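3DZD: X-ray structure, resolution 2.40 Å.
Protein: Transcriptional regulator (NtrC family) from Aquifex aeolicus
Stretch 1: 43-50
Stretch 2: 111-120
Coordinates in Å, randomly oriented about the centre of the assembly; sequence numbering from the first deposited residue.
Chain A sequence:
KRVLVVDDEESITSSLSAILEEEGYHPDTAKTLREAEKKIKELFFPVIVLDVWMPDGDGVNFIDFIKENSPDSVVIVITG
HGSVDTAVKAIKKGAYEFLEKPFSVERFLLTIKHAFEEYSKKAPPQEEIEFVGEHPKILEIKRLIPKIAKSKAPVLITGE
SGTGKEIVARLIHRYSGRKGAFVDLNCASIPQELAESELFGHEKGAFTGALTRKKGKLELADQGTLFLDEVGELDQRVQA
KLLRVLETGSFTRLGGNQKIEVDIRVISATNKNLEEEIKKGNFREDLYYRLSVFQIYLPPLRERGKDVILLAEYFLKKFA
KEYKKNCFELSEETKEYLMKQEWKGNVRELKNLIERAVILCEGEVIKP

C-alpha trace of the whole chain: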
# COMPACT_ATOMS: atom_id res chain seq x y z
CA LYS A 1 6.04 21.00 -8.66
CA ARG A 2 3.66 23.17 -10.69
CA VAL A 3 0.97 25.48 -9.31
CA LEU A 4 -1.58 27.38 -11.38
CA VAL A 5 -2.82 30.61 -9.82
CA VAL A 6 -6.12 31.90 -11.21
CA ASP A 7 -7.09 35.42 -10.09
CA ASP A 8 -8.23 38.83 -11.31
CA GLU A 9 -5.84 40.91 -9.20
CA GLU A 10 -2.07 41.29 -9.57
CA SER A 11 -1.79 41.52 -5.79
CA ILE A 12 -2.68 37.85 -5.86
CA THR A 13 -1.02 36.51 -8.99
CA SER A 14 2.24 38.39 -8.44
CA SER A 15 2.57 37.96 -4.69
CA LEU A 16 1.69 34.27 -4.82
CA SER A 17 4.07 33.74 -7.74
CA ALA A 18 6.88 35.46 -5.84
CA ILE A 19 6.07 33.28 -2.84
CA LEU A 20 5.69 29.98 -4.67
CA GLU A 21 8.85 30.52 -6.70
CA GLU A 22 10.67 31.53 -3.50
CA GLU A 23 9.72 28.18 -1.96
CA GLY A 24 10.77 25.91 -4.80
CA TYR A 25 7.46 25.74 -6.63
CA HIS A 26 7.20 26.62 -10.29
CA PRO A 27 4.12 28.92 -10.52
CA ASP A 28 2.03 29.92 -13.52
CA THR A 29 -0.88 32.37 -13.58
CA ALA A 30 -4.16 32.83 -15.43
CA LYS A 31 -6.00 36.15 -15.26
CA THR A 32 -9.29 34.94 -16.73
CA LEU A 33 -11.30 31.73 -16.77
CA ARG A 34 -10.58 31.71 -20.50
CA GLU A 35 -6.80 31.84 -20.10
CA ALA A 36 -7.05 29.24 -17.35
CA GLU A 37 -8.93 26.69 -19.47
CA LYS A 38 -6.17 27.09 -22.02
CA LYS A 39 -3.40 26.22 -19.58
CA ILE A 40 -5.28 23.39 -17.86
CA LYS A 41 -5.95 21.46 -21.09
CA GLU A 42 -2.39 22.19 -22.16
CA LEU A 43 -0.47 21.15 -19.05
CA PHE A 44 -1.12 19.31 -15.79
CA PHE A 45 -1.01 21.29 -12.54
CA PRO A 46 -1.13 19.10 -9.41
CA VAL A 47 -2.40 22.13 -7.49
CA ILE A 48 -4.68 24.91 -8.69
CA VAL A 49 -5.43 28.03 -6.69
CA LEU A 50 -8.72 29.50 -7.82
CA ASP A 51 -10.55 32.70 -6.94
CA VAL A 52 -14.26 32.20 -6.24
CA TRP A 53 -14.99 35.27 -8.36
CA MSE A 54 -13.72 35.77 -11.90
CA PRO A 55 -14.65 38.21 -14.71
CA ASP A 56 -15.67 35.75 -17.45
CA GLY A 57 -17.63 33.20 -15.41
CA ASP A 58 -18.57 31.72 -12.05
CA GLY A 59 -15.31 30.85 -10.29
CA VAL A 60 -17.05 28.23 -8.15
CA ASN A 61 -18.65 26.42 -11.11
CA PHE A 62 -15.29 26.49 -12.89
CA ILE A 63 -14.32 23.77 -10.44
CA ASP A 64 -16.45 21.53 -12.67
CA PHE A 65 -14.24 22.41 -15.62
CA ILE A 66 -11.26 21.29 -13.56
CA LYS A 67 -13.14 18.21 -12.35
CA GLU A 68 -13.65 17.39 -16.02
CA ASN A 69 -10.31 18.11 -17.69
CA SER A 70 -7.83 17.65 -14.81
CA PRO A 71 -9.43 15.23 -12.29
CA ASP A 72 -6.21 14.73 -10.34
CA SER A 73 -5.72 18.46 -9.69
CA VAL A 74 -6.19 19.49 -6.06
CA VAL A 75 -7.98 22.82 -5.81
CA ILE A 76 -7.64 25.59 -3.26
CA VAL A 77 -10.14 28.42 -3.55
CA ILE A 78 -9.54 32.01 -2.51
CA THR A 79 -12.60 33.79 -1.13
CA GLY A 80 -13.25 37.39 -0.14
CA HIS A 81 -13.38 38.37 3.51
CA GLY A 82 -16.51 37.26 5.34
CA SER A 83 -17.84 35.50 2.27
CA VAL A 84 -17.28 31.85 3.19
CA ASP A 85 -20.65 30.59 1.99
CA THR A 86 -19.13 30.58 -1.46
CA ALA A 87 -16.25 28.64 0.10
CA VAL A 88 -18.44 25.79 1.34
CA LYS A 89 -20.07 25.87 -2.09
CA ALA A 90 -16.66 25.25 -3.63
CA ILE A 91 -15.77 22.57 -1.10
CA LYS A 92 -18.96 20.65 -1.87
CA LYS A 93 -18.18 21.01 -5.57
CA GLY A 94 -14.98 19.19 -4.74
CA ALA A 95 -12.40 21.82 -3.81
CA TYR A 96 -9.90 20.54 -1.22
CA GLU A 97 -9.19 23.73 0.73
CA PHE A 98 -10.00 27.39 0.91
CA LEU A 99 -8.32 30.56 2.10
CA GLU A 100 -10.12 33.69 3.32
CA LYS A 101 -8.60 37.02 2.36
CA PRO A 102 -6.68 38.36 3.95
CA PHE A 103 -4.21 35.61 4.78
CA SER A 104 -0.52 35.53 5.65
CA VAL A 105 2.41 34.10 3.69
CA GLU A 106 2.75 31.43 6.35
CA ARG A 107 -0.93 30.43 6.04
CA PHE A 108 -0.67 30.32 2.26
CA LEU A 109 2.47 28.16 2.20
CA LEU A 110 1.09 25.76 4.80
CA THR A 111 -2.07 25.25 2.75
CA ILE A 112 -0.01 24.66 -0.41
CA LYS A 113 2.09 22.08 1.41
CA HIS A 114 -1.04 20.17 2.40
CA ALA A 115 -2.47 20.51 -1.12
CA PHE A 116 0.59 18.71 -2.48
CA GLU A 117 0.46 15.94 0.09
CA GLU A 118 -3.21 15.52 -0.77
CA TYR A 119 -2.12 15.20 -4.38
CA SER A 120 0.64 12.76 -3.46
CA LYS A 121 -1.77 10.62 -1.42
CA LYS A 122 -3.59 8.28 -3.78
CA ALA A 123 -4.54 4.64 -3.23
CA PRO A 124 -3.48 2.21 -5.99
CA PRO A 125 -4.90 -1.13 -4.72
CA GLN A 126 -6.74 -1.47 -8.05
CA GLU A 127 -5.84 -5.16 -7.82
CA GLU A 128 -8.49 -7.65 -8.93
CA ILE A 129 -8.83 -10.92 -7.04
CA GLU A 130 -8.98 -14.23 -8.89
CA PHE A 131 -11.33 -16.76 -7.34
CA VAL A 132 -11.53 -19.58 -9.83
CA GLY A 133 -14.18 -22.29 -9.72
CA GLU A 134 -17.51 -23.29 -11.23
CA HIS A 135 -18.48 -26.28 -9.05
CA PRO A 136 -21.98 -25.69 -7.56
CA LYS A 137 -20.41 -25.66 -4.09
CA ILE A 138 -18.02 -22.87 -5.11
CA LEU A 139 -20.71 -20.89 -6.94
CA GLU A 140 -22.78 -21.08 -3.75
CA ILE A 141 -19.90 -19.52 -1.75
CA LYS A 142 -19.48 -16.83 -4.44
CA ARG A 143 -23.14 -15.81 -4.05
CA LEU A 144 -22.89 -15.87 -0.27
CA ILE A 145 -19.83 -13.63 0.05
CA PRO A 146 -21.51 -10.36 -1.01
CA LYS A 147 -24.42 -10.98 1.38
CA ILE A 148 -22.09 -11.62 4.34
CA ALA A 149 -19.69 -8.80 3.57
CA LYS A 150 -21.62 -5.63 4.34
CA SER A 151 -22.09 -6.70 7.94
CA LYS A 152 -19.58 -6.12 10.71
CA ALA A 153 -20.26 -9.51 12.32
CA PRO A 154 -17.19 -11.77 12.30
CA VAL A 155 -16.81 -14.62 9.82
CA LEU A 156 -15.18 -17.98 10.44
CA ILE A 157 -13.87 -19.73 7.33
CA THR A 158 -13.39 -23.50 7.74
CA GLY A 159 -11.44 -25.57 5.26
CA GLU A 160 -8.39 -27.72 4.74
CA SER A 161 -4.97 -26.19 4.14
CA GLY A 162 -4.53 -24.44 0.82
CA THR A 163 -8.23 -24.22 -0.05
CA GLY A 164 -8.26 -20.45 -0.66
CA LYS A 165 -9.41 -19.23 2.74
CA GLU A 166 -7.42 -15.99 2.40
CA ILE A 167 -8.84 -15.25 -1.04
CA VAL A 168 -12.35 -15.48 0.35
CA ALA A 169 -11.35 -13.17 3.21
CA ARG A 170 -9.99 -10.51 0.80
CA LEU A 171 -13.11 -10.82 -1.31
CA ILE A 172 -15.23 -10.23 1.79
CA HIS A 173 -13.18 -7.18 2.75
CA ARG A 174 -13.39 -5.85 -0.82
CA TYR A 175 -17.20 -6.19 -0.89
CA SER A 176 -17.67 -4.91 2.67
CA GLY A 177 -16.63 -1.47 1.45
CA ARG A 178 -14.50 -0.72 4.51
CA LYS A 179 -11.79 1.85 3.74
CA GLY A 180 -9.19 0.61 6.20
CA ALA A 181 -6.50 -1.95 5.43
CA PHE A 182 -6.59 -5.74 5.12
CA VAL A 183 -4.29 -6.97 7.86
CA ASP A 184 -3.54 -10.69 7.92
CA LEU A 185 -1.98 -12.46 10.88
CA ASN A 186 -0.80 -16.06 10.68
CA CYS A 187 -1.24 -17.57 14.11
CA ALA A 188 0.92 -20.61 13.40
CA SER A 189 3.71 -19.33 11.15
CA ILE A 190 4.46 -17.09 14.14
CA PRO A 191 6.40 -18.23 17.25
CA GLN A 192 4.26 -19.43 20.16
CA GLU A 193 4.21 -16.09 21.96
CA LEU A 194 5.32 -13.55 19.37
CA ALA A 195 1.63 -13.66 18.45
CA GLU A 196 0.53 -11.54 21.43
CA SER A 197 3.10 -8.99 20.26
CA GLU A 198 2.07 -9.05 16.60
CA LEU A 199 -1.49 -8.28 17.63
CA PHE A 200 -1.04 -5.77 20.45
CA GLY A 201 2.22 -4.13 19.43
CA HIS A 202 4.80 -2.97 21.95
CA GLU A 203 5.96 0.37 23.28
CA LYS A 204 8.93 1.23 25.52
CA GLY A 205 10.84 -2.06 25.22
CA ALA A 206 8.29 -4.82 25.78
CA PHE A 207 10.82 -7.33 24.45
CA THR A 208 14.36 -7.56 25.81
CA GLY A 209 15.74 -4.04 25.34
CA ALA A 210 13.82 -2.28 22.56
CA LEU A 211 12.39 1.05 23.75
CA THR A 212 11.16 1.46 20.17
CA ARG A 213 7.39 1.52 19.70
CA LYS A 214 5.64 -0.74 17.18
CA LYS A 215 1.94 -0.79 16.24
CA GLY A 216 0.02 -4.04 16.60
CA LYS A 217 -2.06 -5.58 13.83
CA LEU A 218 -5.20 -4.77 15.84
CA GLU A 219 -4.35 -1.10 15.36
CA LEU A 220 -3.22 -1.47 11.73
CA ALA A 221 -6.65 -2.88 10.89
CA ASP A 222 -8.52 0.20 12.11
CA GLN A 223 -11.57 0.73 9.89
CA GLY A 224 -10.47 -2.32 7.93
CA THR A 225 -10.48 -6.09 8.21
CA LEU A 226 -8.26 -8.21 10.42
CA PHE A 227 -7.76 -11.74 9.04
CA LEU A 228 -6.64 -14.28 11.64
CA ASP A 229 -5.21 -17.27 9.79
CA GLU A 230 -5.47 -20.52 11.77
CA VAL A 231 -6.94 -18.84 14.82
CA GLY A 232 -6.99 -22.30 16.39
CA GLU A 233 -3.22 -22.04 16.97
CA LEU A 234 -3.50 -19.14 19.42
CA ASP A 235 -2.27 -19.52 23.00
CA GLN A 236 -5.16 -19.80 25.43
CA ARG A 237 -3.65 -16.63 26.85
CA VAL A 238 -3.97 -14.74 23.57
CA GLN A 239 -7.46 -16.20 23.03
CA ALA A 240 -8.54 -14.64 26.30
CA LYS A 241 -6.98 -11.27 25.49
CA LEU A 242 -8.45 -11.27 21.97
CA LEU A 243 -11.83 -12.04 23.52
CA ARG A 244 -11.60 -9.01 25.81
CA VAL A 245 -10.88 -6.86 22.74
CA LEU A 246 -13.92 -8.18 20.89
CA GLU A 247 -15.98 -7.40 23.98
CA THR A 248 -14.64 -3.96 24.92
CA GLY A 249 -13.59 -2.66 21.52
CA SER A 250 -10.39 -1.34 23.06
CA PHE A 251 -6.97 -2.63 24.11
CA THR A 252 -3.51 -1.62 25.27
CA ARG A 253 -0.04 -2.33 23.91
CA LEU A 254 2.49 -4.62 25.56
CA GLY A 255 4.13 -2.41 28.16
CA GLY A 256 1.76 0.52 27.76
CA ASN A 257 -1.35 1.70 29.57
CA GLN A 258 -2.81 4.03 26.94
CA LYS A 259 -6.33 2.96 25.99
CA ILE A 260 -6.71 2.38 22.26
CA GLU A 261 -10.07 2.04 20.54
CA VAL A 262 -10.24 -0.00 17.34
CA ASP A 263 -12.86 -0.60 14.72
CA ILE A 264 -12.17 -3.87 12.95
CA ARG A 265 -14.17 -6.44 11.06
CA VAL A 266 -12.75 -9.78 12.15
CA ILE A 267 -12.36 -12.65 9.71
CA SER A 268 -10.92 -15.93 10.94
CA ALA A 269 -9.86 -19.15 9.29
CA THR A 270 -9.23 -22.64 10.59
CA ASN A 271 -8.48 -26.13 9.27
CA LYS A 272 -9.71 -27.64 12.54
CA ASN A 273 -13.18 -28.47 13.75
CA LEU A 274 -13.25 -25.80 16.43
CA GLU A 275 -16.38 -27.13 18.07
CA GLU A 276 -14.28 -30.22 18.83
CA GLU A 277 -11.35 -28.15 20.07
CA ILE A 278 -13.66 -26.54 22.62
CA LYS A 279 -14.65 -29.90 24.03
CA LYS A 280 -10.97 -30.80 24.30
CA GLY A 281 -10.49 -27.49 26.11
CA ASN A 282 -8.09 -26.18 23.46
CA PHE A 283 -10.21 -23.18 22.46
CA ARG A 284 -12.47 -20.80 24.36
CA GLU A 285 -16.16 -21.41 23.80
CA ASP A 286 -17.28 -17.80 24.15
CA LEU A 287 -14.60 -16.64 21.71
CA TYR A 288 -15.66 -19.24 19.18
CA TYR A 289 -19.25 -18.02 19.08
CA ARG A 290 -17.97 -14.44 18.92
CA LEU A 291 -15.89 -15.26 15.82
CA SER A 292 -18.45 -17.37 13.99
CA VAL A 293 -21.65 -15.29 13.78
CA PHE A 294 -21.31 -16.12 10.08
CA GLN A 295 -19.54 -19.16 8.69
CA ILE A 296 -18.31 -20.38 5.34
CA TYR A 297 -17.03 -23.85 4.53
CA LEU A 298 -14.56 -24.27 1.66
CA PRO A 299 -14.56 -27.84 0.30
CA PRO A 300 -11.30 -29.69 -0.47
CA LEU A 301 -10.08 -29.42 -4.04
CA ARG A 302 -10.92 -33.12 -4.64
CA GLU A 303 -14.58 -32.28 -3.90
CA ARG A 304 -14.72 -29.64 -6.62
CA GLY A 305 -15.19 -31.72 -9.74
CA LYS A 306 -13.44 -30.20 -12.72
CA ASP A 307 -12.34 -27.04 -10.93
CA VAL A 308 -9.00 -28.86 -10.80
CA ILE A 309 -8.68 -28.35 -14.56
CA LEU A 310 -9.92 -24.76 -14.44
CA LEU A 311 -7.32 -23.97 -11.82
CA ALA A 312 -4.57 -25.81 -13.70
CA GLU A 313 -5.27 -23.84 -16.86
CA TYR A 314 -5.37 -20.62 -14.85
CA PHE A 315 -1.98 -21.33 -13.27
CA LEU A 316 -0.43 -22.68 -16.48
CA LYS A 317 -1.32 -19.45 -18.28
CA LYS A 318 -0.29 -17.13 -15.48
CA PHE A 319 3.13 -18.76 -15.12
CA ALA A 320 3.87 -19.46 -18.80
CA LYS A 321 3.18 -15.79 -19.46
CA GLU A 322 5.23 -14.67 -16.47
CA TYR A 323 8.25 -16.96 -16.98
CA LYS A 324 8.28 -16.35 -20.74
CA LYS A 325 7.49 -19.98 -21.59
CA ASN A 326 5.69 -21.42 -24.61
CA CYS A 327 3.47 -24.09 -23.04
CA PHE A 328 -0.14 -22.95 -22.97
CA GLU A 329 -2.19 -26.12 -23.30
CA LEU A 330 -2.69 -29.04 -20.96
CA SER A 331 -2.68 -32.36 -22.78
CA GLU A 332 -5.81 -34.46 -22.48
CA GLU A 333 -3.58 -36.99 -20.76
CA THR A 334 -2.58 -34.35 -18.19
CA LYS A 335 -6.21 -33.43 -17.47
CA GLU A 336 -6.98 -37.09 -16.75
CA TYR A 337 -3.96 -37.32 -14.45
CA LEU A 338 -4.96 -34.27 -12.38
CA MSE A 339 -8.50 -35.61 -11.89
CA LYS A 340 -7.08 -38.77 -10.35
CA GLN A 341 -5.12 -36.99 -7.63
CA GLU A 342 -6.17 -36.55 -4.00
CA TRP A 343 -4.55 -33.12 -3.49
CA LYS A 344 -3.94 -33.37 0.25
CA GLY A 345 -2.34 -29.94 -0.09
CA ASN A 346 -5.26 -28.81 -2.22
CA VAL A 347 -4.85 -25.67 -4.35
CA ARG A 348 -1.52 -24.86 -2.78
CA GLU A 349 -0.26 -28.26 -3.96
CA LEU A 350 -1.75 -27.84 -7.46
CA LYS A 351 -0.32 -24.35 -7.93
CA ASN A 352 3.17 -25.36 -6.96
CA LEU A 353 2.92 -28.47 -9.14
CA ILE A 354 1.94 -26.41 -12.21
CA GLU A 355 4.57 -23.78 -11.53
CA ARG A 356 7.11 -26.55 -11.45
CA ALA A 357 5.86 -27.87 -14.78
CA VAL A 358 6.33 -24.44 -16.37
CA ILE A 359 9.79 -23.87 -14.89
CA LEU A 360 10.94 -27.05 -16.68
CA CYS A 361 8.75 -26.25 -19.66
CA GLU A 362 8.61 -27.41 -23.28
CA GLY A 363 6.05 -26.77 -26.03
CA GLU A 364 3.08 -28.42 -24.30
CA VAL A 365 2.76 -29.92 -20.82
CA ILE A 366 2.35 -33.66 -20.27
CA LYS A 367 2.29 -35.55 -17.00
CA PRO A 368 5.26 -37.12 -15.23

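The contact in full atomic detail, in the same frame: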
# COMPACT_ATOMS: atom_id res chain seq x y z
N LEU A 43 -1.47 21.66 -19.98
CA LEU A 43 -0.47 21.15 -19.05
C LEU A 43 -1.10 20.79 -17.70
O LEU A 43 -2.08 21.40 -17.27
CB LEU A 43 0.64 22.19 -18.88
CG LEU A 43 1.52 22.20 -17.63
CD1 LEU A 43 2.38 20.94 -17.55
CD2 LEU A 43 2.39 23.44 -17.62
N PHE A 44 -0.56 19.77 -17.05
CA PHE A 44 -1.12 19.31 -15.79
C PHE A 44 -0.54 20.02 -14.57
O PHE A 44 0.67 19.97 -14.33
CB PHE A 44 -0.96 17.80 -15.62
CG PHE A 44 -1.45 17.30 -14.30
CD1 PHE A 44 -2.81 17.21 -14.04
CD2 PHE A 44 -0.56 16.95 -13.30
CE1 PHE A 44 -3.27 16.77 -12.83
CE2 PHE A 44 -1.02 16.51 -12.08
CZ PHE A 44 -2.38 16.41 -11.84
N PHE A 45 -1.40 20.69 -13.81
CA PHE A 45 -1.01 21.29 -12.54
C PHE A 45 -1.57 20.44 -11.41
O PHE A 45 -2.78 20.31 -11.29
CB PHE A 45 -1.57 22.71 -12.40
CG PHE A 45 -1.08 23.65 -13.46
CD1 PHE A 45 0.14 24.30 -13.32
CD2 PHE A 45 -1.85 23.91 -14.58
CE1 PHE A 45 0.58 25.18 -14.29
CE2 PHE A 45 -1.41 24.79 -15.55
CZ PHE A 45 -0.19 25.42 -15.41
N PRO A 46 -0.69 19.86 -10.58
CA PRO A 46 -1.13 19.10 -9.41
C PRO A 46 -2.01 19.96 -8.51
O PRO A 46 -3.00 19.47 -7.95
CB PRO A 46 0.18 18.78 -8.68
CG PRO A 46 1.23 18.85 -9.73
CD PRO A 46 0.78 19.87 -10.72
N VAL A 47 -1.66 21.23 -8.37
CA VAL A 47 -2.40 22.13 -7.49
C VAL A 47 -2.86 23.38 -8.24
O VAL A 47 -2.08 24.03 -8.94
CB VAL A 47 -1.55 22.56 -6.29
CG1 VAL A 47 -2.26 23.64 -5.49
CG2 VAL A 47 -1.21 21.35 -5.42
N ILE A 48 -4.13 23.71 -8.09
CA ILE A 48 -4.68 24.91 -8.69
C ILE A 48 -5.29 25.77 -7.62
O ILE A 48 -6.04 25.27 -6.77
CB ILE A 48 -5.77 24.56 -9.71
CG1 ILE A 48 -5.16 23.78 -10.87
CG2 ILE A 48 -6.44 25.83 -10.21
CD1 ILE A 48 -6.18 23.15 -11.79
N VAL A 49 -4.95 27.05 -7.65
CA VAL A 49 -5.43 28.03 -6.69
C VAL A 49 -6.39 28.94 -7.42
O VAL A 49 -5.99 29.70 -8.31
CB VAL A 49 -4.27 28.90 -6.14
CG1 VAL A 49 -4.82 30.05 -5.28
CG2 VAL A 49 -3.28 28.06 -5.35
N LEU A 50 -7.66 28.86 -7.04
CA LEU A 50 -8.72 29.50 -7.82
C LEU A 50 -9.52 30.52 -7.01
O LEU A 50 -9.95 30.25 -5.89
CB LEU A 50 -9.66 28.42 -8.36
CG LEU A 50 -10.99 28.88 -8.97
CD1 LEU A 50 -10.78 29.50 -10.35
CD2 LEU A 50 -11.93 27.70 -9.04
N THR A 111 -0.98 25.82 3.52
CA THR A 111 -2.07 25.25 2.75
C THR A 111 -1.58 24.58 1.45
O THR A 111 -2.06 23.52 1.07
CB THR A 111 -3.13 26.31 2.41
OG1 THR A 111 -3.63 26.87 3.63
CG2 THR A 111 -4.28 25.71 1.64
N ILE A 112 -0.62 25.22 0.78
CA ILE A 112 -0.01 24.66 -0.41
C ILE A 112 0.64 23.32 -0.09
O ILE A 112 0.46 22.33 -0.80
CB ILE A 112 1.05 25.60 -1.00
CG1 ILE A 112 0.40 26.86 -1.53
CG2 ILE A 112 1.85 24.88 -2.10
CD1 ILE A 112 -0.32 26.67 -2.85
N LYS A 113 1.41 23.29 0.99
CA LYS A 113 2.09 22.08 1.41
C LYS A 113 1.10 20.94 1.53
O LYS A 113 1.34 19.84 1.01
CB LYS A 113 2.79 22.29 2.74
CG LYS A 113 3.63 21.11 3.16
CD LYS A 113 4.03 21.19 4.62
CE LYS A 113 4.65 19.87 5.06
NZ LYS A 113 4.35 19.53 6.48
N HIS A 114 -0.01 21.19 2.23
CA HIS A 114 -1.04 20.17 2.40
C HIS A 114 -1.74 19.82 1.09
O HIS A 114 -2.10 18.66 0.87
CB HIS A 114 -2.06 20.56 3.47
CG HIS A 114 -1.47 20.73 4.83
ND1 HIS A 114 -1.96 21.63 5.75
CD2 HIS A 114 -0.39 20.15 5.40
CE1 HIS A 114 -1.23 21.57 6.85
NE2 HIS A 114 -0.26 20.68 6.66
N ALA A 115 -1.93 20.80 0.21
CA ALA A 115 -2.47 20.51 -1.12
C ALA A 115 -1.60 19.49 -1.86
O ALA A 115 -2.11 18.57 -2.49
CB ALA A 115 -2.63 21.78 -1.94
N PHE A 116 -0.28 19.65 -1.79
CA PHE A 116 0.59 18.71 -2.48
C PHE A 116 0.58 17.33 -1.83
O PHE A 116 0.65 16.32 -2.52
CB PHE A 116 2.02 19.24 -2.63
CG PHE A 116 2.22 20.10 -3.86
CD1 PHE A 116 2.31 19.52 -5.11
CD2 PHE A 116 2.33 21.49 -3.75
CE1 PHE A 116 2.49 20.32 -6.25
CE2 PHE A 116 2.51 22.28 -4.88
CZ PHE A 116 2.59 21.70 -6.12
N GLU A 117 0.50 17.26 -0.51
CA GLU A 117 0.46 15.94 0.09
C GLU A 117 -0.90 15.28 -0.11
O GLU A 117 -1.03 14.07 -0.03
CB GLU A 117 0.91 15.95 1.56
CG GLU A 117 0.10 16.81 2.50
CD GLU A 117 0.73 16.89 3.89
OE1 GLU A 117 1.77 17.58 4.04
OE2 GLU A 117 0.18 16.28 4.83
N GLU A 118 -1.92 16.08 -0.40
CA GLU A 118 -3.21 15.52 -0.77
C GLU A 118 -3.10 14.95 -2.18
O GLU A 118 -3.66 13.90 -2.49
CB GLU A 118 -4.29 16.60 -0.73
CG GLU A 118 -5.57 16.22 -1.45
CD GLU A 118 -6.43 15.29 -0.63
OE1 GLU A 118 -6.11 15.08 0.56
OE2 GLU A 118 -7.44 14.79 -1.18
N TYR A 119 -2.36 15.66 -3.03
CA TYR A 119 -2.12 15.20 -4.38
C TYR A 119 -1.30 13.91 -4.36
O TYR A 119 -1.62 12.96 -5.05
CB TYR A 119 -1.40 16.27 -5.18
CG TYR A 119 -0.75 15.72 -6.42
CD1 TYR A 119 -1.51 15.34 -7.51
CD2 TYR A 119 0.63 15.57 -6.49
CE1 TYR A 119 -0.92 14.83 -8.64
CE2 TYR A 119 1.23 15.07 -7.61
CZ TYR A 119 0.46 14.69 -8.69
OH TYR A 119 1.06 14.17 -9.82
N SER A 120 -0.25 13.90 -3.55
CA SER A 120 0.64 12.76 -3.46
C SER A 120 0.01 11.55 -2.79
O SER A 120 0.58 10.46 -2.82
CB SER A 120 1.92 13.15 -2.71
OG SER A 120 2.50 14.32 -3.24

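Strand 47-50 and the helix that begins before Thr-111 cross obliquely, nearer antiparallel than parallel, with 136° between their N-to-C directions and a closest axial approach of 9.3 Å. The helix is held by its own i to i+4 ladder, for example Ala-115 N to Thr-111 O at 2.9 Å and Tyr-119 N to Ala-115 O at 3.0 Å, and no hydrogen bond crosses to the other stretch. The backbones come near at two points: the CA atoms of Val-47 and Ala-115 lie 6.6 Å apart, those of Pro-46 and Tyr-119 6.4 Å.

The pattern is binary on one side and helical on the other. Along the strand, Val-47 and Val-49 point toward the helix while Ile-48 points away; in the loop before it, Phe-44 and Pro-46 face the helix and Phe-45 turns its back. The helix answers with Ile-112, Ala-115, Phe-116 and Tyr-119, spaced three and four apart so that they share one face.

Val-47 is the most covered residue. Its CG2 reaches the small Ala-115 CB at 3.8 Å and also sits almost squarely above the Phe-116 ring, 3.7 Å from the centroid and 3° off the normal, a CH-pi contact. The CA-to-CB bond of Phe-116 points sideways to the other stretch, but the ring's end comes nearer, to Val-47 and Pro-46. Ile-112 likewise starts sideways, and its CD1 meets Val-49 CG2 at 4.1 Å, a looser fit.

Pro-46 repeats the motif one residue earlier. Its CB lies over the Tyr-119 face, 3.8 Å from the ring centroid and 5° off the normal, and touches Phe-116 CE1 at 3.7 Å, so one proline carbon serves two aromatic rings. Phe-44 closes the row, with Tyr-119 CE1 approaching the edge of its ring, 3.8 Å from Phe-44 CE2. The closest atom pair of every touching residue pair is carbon to carbon.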